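Local coordinates for avirulence protein AvrP123 (Melampsora lini, PDB 5VJJ) that is a zinc-binding effector of flax rust, recognised by the flax disease resistance protein P and possibly acting in the plant nucleus, at residues P27-R32 / A51-Y56. Numbering follows the deposited sequence.
Sequences PPFGVR and AEQYMY
Residues 28-31 pair with 51-55 in antiparallel register but obliquely, their end-to-end directions 129° apart, and Phe29 and Gln53 form a hydrogen-bonded pair: Gln53 N gives a nearly straight bond (165° at the hydrogen) to Phe29 O, 2.9 Å, lying in the carbonyl plane, whereas the return bond from Phe29 N to Gln53 O is weak at 3.4 Å. Two residues on, past the non-hydrogen-bonded pair Gly30-Glu52, Val31 N hydrogen-bonds to Ala51 O at 3.1 Å, from above the carbonyl plane. Phe29 and Gln53 project from the same sheet face, side by side. The Phe29 ring takes the crowded position between its backbone N and carbonyl carbon (chi1 56°), and Gln53 CB sits over one ring face, offset toward the rim, 4.0 Å from the centroid, a CH-pi contact. Gln53 extends with CG anti to its backbone N, so its amide passes the ring tip, CD 3.6 Å from Phe29 CZ, while OE1 touches Val31 CG1 and NE2 is hydrogen-bonded to Ser65 OG of strand 64-69. Met55 CG meets the ring edge at Phe29 CE1. On the side of strand 51-58 opposite Gln53, Pro28 CG abuts the edge of the Tyr54 ring at CE1, 3.5 Å away. The contact joins the short edge strand 29-30 to the central strand 51-58, whose other side pairs with strand 64-69; Val31 reaches Val67 there, and Ala51 packs on Cys33 and Cys69, two ligands of the zinc site completed by Cys47 and His73.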
# COMPACT_ATOMS: atom_id res chain seq x y z
N PRO A 27 -7.82 10.59 2.14
CA PRO A 27 -7.97 9.54 1.13
C PRO A 27 -6.64 8.87 0.85
O PRO A 27 -5.58 9.46 1.09
CB PRO A 27 -8.49 10.30 -0.10
CG PRO A 27 -9.02 11.59 0.42
CD PRO A 27 -8.21 11.92 1.63
N PRO A 28 -6.65 7.64 0.35
CA PRO A 28 -5.38 7.01 -0.04
C PRO A 28 -4.69 7.82 -1.13
O PRO A 28 -5.34 8.35 -2.03
CB PRO A 28 -5.80 5.62 -0.54
CG PRO A 28 -7.15 5.38 0.03
CD PRO A 28 -7.79 6.73 0.17
N PHE A 29 -3.37 7.91 -1.05
CA PHE A 29 -2.57 8.64 -2.02
C PHE A 29 -1.42 7.77 -2.53
O PHE A 29 -0.84 6.97 -1.79
CB PHE A 29 -2.02 9.94 -1.43
CG PHE A 29 -1.20 9.76 -0.18
CD1 PHE A 29 -1.82 9.65 1.06
CD2 PHE A 29 0.18 9.73 -0.24
CE1 PHE A 29 -1.07 9.49 2.21
CE2 PHE A 29 0.94 9.57 0.91
CZ PHE A 29 0.31 9.46 2.13
N GLY A 30 -1.10 7.96 -3.81
CA GLY A 30 -0.05 7.17 -4.42
C GLY A 30 1.32 7.47 -3.85
O GLY A 30 1.61 8.57 -3.40
N VAL A 31 2.19 6.46 -3.88
CA VAL A 31 3.53 6.55 -3.33
C VAL A 31 4.46 5.62 -4.10
O VAL A 31 4.02 4.76 -4.86
CB VAL A 31 3.58 6.20 -1.82
CG1 VAL A 31 2.96 7.31 -0.99
CG2 VAL A 31 2.88 4.87 -1.55
N ARG A 32 5.76 5.79 -3.88
CA ARG A 32 6.75 4.87 -4.41
C ARG A 32 6.66 3.55 -3.66
O ARG A 32 6.59 3.52 -2.43
CB ARG A 32 8.16 5.44 -4.26
CG ARG A 32 8.50 6.60 -5.18
CD ARG A 32 9.93 7.08 -4.91
NE ARG A 32 10.35 8.11 -5.86
CZ ARG A 32 11.48 8.80 -5.75
NH1 ARG A 32 12.30 8.59 -4.73
NH2 ARG A 32 11.78 9.72 -6.66
N ALA A 51 1.10 1.76 -6.14
CA ALA A 51 1.14 1.64 -4.69
C ALA A 51 0.46 2.84 -4.06
O ALA A 51 0.52 3.95 -4.59
CB ALA A 51 2.58 1.51 -4.18
N GLU A 52 -0.19 2.61 -2.92
CA GLU A 52 -0.92 3.64 -2.20
C GLU A 52 -0.60 3.56 -0.72
O GLU A 52 -0.33 2.47 -0.19
CB GLU A 52 -2.44 3.52 -2.37
CG GLU A 52 -2.96 3.88 -3.75
CD GLU A 52 -4.47 3.85 -3.80
OE1 GLU A 52 -5.08 3.14 -2.97
OE2 GLU A 52 -5.05 4.54 -4.68
N GLN A 53 -0.64 4.71 -0.05
CA GLN A 53 -0.41 4.80 1.38
C GLN A 53 -1.71 5.16 2.08
O GLN A 53 -2.50 5.98 1.57
CB GLN A 53 0.67 5.82 1.70
CG GLN A 53 1.02 5.89 3.18
CD GLN A 53 2.26 6.72 3.43
OE1 GLN A 53 3.01 7.04 2.50
NE2 GLN A 53 2.49 7.08 4.68
N TYR A 54 -1.95 4.54 3.23
CA TYR A 54 -3.16 4.74 4.01
C TYR A 54 -2.80 5.39 5.33
O TYR A 54 -1.91 4.91 6.04
CB TYR A 54 -3.88 3.41 4.24
CG TYR A 54 -4.21 2.66 2.96
CD1 TYR A 54 -5.28 3.05 2.17
CD2 TYR A 54 -3.44 1.58 2.56
CE1 TYR A 54 -5.57 2.37 0.99
CE2 TYR A 54 -3.73 0.90 1.39
CZ TYR A 54 -4.80 1.30 0.61
OH TYR A 54 -5.08 0.62 -0.55
N MET A 55 -3.48 6.49 5.64
CA MET A 55 -3.34 7.19 6.91
C MET A 55 -4.65 7.01 7.67
O MET A 55 -5.72 7.34 7.16
CB MET A 55 -3.05 8.67 6.69
CG MET A 55 -1.66 8.97 6.15
SD MET A 55 -0.41 8.81 7.44
CE MET A 55 0.87 9.89 6.80
N TYR A 56 -4.56 6.47 8.89
CA TYR A 56 -5.75 6.24 9.68
C TYR A 56 -5.41 6.37 11.16
O TYR A 56 -4.25 6.50 11.55
CB TYR A 56 -6.36 4.88 9.37
CG TYR A 56 -5.34 3.77 9.36
CD1 TYR A 56 -4.72 3.39 8.18
CD2 TYR A 56 -5.00 3.09 10.52
CE1 TYR A 56 -3.79 2.37 8.16
CE2 TYR A 56 -4.08 2.08 10.51
CZ TYR A 56 -3.48 1.71 9.33
OH TYR A 56 -2.55 0.69 9.32